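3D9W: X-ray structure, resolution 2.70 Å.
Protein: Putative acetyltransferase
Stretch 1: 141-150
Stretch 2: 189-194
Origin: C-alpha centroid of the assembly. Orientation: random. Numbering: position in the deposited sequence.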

ATOM      1  N   ARG A 141       4.100   4.118   1.568  1.00 20.82           N
ATOM      2  CA  ARG A 141       4.544   5.446   1.966  1.00 19.69           C
ATOM      3  C   ARG A 141       3.331   6.363   2.110  1.00 20.47           C
ATOM      4  O   ARG A 141       3.338   7.505   1.648  1.00 20.46           O
ATOM      5  CB  ARG A 141       5.503   6.011   0.918  1.00 19.86           C
ATOM      6  CG  ARG A 141       6.157   7.348   1.276  1.00 19.53           C
ATOM      7  CD  ARG A 141       7.143   7.728   0.188  1.00 22.43           C
ATOM      8  NE  ARG A 141       7.868   8.972   0.435  1.00 22.80           N
ATOM      9  CZ  ARG A 141       7.327  10.184   0.387  1.00 22.97           C
ATOM     10  NH1 ARG A 141       6.035  10.343   0.111  1.00 20.29           N
ATOM     11  NH2 ARG A 141       8.095  11.242   0.588  1.00 23.14           N
ATOM     12  N   GLY A 142       2.288   5.859   2.757  1.00 19.68           N
ATOM     13  CA  GLY A 142       1.094   6.652   2.926  1.00 18.40           C
ATOM     14  C   GLY A 142       0.480   6.895   1.570  1.00 19.14           C
ATOM     15  O   GLY A 142       0.715   6.117   0.650  1.00 18.88           O
ATOM     16  N   PRO A 143      -0.300   7.971   1.400  1.00 19.58           N
ATOM     17  CA  PRO A 143      -0.652   8.988   2.392  1.00 18.99           C
ATOM     18  C   PRO A 143      -1.338   8.420   3.625  1.00 19.33           C
ATOM     19  O   PRO A 143      -2.129   7.493   3.518  1.00 18.51           O
ATOM     20  CB  PRO A 143      -1.574   9.907   1.611  1.00 19.11           C
ATOM     21  CG  PRO A 143      -1.034   9.830   0.261  1.00 19.40           C
ATOM     22  CD  PRO A 143      -0.822   8.355   0.082  1.00 18.70           C
ATOM     23  N   LEU A 144      -1.039   8.990   4.792  1.00 20.61           N
ATOM     24  CA  LEU A 144      -1.648   8.533   6.045  1.00 20.67           C
ATOM     25  C   LEU A 144      -3.035   9.123   6.323  1.00 20.48           C
ATOM     26  O   LEU A 144      -3.538   9.039   7.438  1.00 20.56           O
ATOM     27  CB  LEU A 144      -0.709   8.803   7.226  1.00 19.11           C
ATOM     28  CG  LEU A 144      -0.030  10.167   7.333  1.00 18.04           C
ATOM     29  CD1 LEU A 144      -1.071  11.254   7.558  1.00 17.59           C
ATOM     30  CD2 LEU A 144       0.973  10.130   8.478  1.00 15.87           C
ATOM     31  N   ARG A 145      -3.635   9.716   5.291  1.00 21.52           N
ATOM     32  CA  ARG A 145      -4.982  10.301   5.346  1.00 21.48           C
ATOM     33  C   ARG A 145      -5.474  10.211   3.920  1.00 20.10           C
ATOM     34  O   ARG A 145      -4.685  10.323   2.987  1.00 20.43           O
ATOM     35  CB  ARG A 145      -4.967  11.780   5.756  1.00 22.67           C
ATOM     36  CG  ARG A 145      -4.245  12.074   7.065  1.00 24.93           C
ATOM     37  CD  ARG A 145      -5.118  12.842   8.025  1.00 24.21           C
ATOM     38  NE  ARG A 145      -5.853  11.966   8.933  1.00 23.55           N
ATOM     39  CZ  ARG A 145      -5.510  11.737  10.199  1.00 23.37           C
ATOM     40  NH1 ARG A 145      -4.432  12.314  10.710  1.00 22.50           N
ATOM     41  NH2 ARG A 145      -6.264  10.950  10.963  1.00 22.12           N
ATOM     42  N   PRO A 146      -6.778   9.998   3.725  1.00 19.25           N
ATOM     43  CA  PRO A 146      -7.273   9.908   2.354  1.00 19.03           C
ATOM     44  C   PRO A 146      -7.230  11.272   1.675  1.00 19.73           C
ATOM     45  O   PRO A 146      -7.315  12.308   2.332  1.00 20.00           O
ATOM     46  CB  PRO A 146      -8.694   9.405   2.545  1.00 20.08           C
ATOM     47  CG  PRO A 146      -9.099  10.075   3.825  1.00 19.57           C
ATOM     48  CD  PRO A 146      -7.880   9.892   4.695  1.00 19.30           C
ATOM     49  N   TYR A 147      -7.067  11.277   0.361  1.00 20.02           N
ATOM     50  CA  TYR A 147      -7.061  12.528  -0.370  1.00 20.19           C
ATOM     51  C   TYR A 147      -8.297  12.581  -1.255  1.00 21.18           C
ATOM     52  O   TYR A 147      -8.647  11.603  -1.911  1.00 19.97           O
ATOM     53  CB  TYR A 147      -5.782  12.687  -1.198  1.00 19.46           C
ATOM     54  CG  TYR A 147      -5.485  11.592  -2.190  1.00 18.66           C
ATOM     55  CD1 TYR A 147      -4.779  10.453  -1.813  1.00 17.85           C
ATOM     56  CD2 TYR A 147      -5.839  11.734  -3.531  1.00 19.45           C
ATOM     57  CE1 TYR A 147      -4.423   9.491  -2.748  1.00 17.68           C
ATOM     58  CE2 TYR A 147      -5.491  10.781  -4.472  1.00 19.26           C
ATOM     59  CZ  TYR A 147      -4.780   9.663  -4.078  1.00 19.22           C
ATOM     60  OH  TYR A 147      -4.422   8.732  -5.025  1.00 19.32           O
ATOM     61  N   GLU A 148      -8.968  13.726  -1.239  1.00 22.85           N
ATOM     62  CA  GLU A 148     -10.185  13.920  -2.014  1.00 25.27           C
ATOM     63  C   GLU A 148      -9.954  13.732  -3.509  1.00 25.72           C
ATOM     64  O   GLU A 148      -8.921  14.145  -4.045  1.00 28.19           O
ATOM     65  CB  GLU A 148     -10.750  15.311  -1.726  1.00 25.87           C
ATOM     66  CG  GLU A 148     -11.917  15.711  -2.607  1.00 29.42           C
ATOM     67  CD  GLU A 148     -12.757  16.815  -1.991  1.00 31.40           C
ATOM     68  OE1 GLU A 148     -12.175  17.830  -1.537  1.00 32.70           O
ATOM     69  OE2 GLU A 148     -14.001  16.668  -1.967  1.00 32.07           O
ATOM     70  N   LEU A 149     -10.915  13.111  -4.186  1.00 24.34           N
ATOM     71  CA  LEU A 149     -10.782  12.875  -5.620  1.00 23.31           C
ATOM     72  C   LEU A 149     -11.157  14.097  -6.456  1.00 22.83           C
ATOM     73  O   LEU A 149     -12.121  14.044  -7.213  1.00 21.93           O
ATOM     74  CB  LEU A 149     -11.656  11.689  -6.056  1.00 22.64           C
ATOM     75  CG  LEU A 149     -11.263  10.870  -7.296  1.00 21.64           C
ATOM     76  CD1 LEU A 149     -12.428  10.823  -8.253  1.00 21.09           C
ATOM     77  CD2 LEU A 149     -10.029  11.457  -7.977  1.00 20.91           C
ATOM     78  N   ARG A 150     -10.404  15.190  -6.325  1.00 21.97           N
ATOM     79  CA  ARG A 150     -10.668  16.402  -7.106  1.00 22.97           C
ATOM     80  C   ARG A 150      -9.360  17.119  -7.458  1.00 23.45           C
ATOM     81  O   ARG A 150      -8.362  16.973  -6.770  1.00 23.47           O
ATOM     82  CB  ARG A 150     -11.568  17.366  -6.335  1.00 22.13           C
ATOM     83  CG  ARG A 150     -10.857  18.081  -5.207  1.00 22.66           C
ATOM     84  CD  ARG A 150     -11.772  19.069  -4.520  1.00 23.62           C
ATOM     85  NE  ARG A 150     -11.146  19.646  -3.335  1.00 23.91           N
ATOM     86  CZ  ARG A 150     -10.200  20.578  -3.359  1.00 23.79           C
ATOM     87  NH1 ARG A 150      -9.761  21.056  -4.517  1.00 23.06           N
ATOM     88  NH2 ARG A 150      -9.686  21.028  -2.221  1.00 21.68           N
ATOM     89  N   ASP A 189       6.157  12.470  -9.786  1.00 23.49           N
ATOM     90  CA  ASP A 189       4.893  11.818 -10.028  1.00 23.44           C
ATOM     91  C   ASP A 189       4.990  10.409  -9.439  1.00 23.56           C
ATOM     92  O   ASP A 189       5.826   9.600  -9.845  1.00 22.20           O
ATOM     93  CB  ASP A 189       4.629  11.771 -11.532  1.00 24.24           C
ATOM     94  CG  ASP A 189       5.805  11.199 -12.315  1.00 26.45           C
ATOM     95  OD1 ASP A 189       5.972   9.959 -12.336  1.00 28.06           O
ATOM     96  OD2 ASP A 189       6.575  11.990 -12.905  1.00 26.54           O
ATOM     97  N   ARG A 190       4.159  10.132  -8.445  1.00 23.25           N
ATOM     98  CA  ARG A 190       4.178   8.821  -7.837  1.00 23.49           C
ATOM     99  C   ARG A 190       3.577   7.859  -8.852  1.00 23.24           C
ATOM    100  O   ARG A 190       4.272   6.996  -9.383  1.00 25.83           O
ATOM    101  CB  ARG A 190       3.363   8.809  -6.533  1.00 24.59           C
ATOM    102  CG  ARG A 190       3.344   7.446  -5.840  1.00 26.11           C
ATOM    103  CD  ARG A 190       2.413   7.373  -4.632  1.00 26.98           C
ATOM    104  NE  ARG A 190       2.994   7.981  -3.439  1.00 29.43           N
ATOM    105  CZ  ARG A 190       2.569   7.752  -2.199  1.00 31.19           C
ATOM    106  NH1 ARG A 190       1.552   6.922  -1.987  1.00 31.08           N
ATOM    107  NH2 ARG A 190       3.161   8.349  -1.169  1.00 31.50           N
ATOM    108  N   TYR A 191       2.295   8.030  -9.150  1.00 21.20           N
ATOM    109  CA  TYR A 191       1.617   7.156 -10.088  1.00 19.61           C
ATOM    110  C   TYR A 191       0.487   7.847 -10.823  1.00 19.08           C
ATOM    111  O   TYR A 191       0.208   9.014 -10.598  1.00 18.52           O
ATOM    112  CB  TYR A 191       1.051   5.949  -9.336  1.00 21.58           C
ATOM    113  CG  TYR A 191       0.144   6.293  -8.159  1.00 21.28           C
ATOM    114  CD1 TYR A 191      -1.012   7.062  -8.330  1.00 20.53           C
ATOM    115  CD2 TYR A 191       0.444   5.844  -6.871  1.00 21.93           C
ATOM    116  CE1 TYR A 191      -1.836   7.373  -7.247  1.00 19.92           C
ATOM    117  CE2 TYR A 191      -0.374   6.151  -5.789  1.00 20.23           C
ATOM    118  CZ  TYR A 191      -1.507   6.913  -5.982  1.00 20.41           C
ATOM    119  OH  TYR A 191      -2.298   7.220  -4.902  1.00 18.29           O
ATOM    120  N   THR A 192      -0.166   7.112 -11.707  1.00 18.94           N
ATOM    121  CA  THR A 192      -1.303   7.642 -12.438  1.00 19.88           C
ATOM    122  C   THR A 192      -2.424   6.607 -12.341  1.00 19.93           C
ATOM    123  O   THR A 192      -2.157   5.421 -12.171  1.00 18.09           O
ATOM    124  CB  THR A 192      -0.987   7.852 -13.925  1.00 21.05           C
ATOM    125  OG1 THR A 192      -0.820   6.576 -14.564  1.00 22.67           O
ATOM    126  CG2 THR A 192       0.266   8.682 -14.091  1.00 19.73           C
ATOM    127  N   PHE A 193      -3.674   7.048 -12.434  1.00 19.89           N
ATOM    128  CA  PHE A 193      -4.792   6.112 -12.383  1.00 18.89           C
ATOM    129  C   PHE A 193      -6.036   6.627 -13.084  1.00 18.91           C
ATOM    130  O   PHE A 193      -6.218   7.834 -13.246  1.00 18.39           O
ATOM    131  CB  PHE A 193      -5.140   5.743 -10.935  1.00 17.39           C
ATOM    132  CG  PHE A 193      -5.726   6.867 -10.132  1.00 15.98           C
ATOM    133  CD1 PHE A 193      -4.903   7.780  -9.489  1.00 15.96           C
ATOM    134  CD2 PHE A 193      -7.099   6.979  -9.973  1.00 14.31           C
ATOM    135  CE1 PHE A 193      -5.442   8.777  -8.691  1.00 17.36           C
ATOM    136  CE2 PHE A 193      -7.646   7.969  -9.181  1.00 14.50           C
ATOM    137  CZ  PHE A 193      -6.821   8.872  -8.537  1.00 17.02           C
ATOM    138  N   THR A 194      -6.880   5.695 -13.510  1.00 18.88           N
ATOM    139  CA  THR A 194      -8.123   6.030 -14.180  1.00 19.22           C
ATOM    140  C   THR A 194      -9.248   5.770 -13.199  1.00 20.25           C
ATOM    141  O   THR A 194      -9.012   5.288 -12.096  1.00 20.83           O
ATOM    142  CB  THR A 194      -8.349   5.168 -15.450  1.00 18.82           C
ATOM    143  OG1 THR A 194      -8.533   3.792 -15.090  1.00 17.48           O
ATOM    144  CG2 THR A 194      -7.167   5.301 -16.391  1.00 16.99           C
TER

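How can two stretches whose backbones never come close hold on to each other? The nearest CA atoms, those of Arg141 and Arg190, lie 10.4 Å apart, so the gap must be bridged by side chains. The second stretch is mostly strand, and from it Arg190, Tyr191 and Phe193 reach across, while the first stretch answers with backbone carbonyls near its start and with Tyr147 and Leu149 further on. Together they bury 296 Å², with three hydrogen bonds.

What does Arg190 do with the largest share of that surface, 85 Å²? Its CA-to-CB bond points toward the first stretch, and with chi1 and chi2 both t the chain runs out extended before chi3 turns to m. The guanidinium then meets two successive carbonyls at its edge: Arg190 NH2 donates to Arg141 O at 2.9 Å, and Arg190 NH1 to Gly142 O, also at 2.9 Å and nearly straight at 170°. Arginine suits this place because it combines reach with several donors, two of which meet main-chain oxygens of the first stretch. Pro143 packs against the same group, its CD 3.5 Å from Arg190 NH1, and follows a cis peptide bond. Gly142 has a positive phi of 66°, which favours glycine, and a CB there would come within 2.9 Å of Leu144 N.

Why is a second arginine tolerated beside the first? Arg141 NH1 lies 3.7 Å from Arg190 NH2, a close approach of like charges. The Arg190 group is nevertheless well supplied with acceptors: besides the two carbonyls, its nitrogens have hydrogen-bonding partners elsewhere in the structure, as does Arg141 NH2.

How does Tyr147, with 53 Å² covered, join the other half of the contact? Its CA-to-CB bond also points toward the second stretch, and its hydroxyl meets that of Tyr191 in a short hydrogen bond, Tyr147 OH to Tyr191 OH at 2.6 Å. Each hydroxyl lies near the plane of the other ring, so the two tyrosines meet tip to tip. Both residues are buried, and the pairing gives each hydroxyl a partner; Tyr191 OH has another elsewhere in the structure.

What packs beyond this pair? The CA-to-CB bond of Phe193, which has 48 Å² covered, points toward the first stretch, and the ring brings CE1 to 3.8 Å from Tyr147 OH. The CA-to-CB bond of Leu149 points sideways, but its end comes nearer, placing CD2 at the edge of the phenylalanine ring, 4.2 Å from Phe193 CZ. This apolar contact extends the packing beyond the tyrosines.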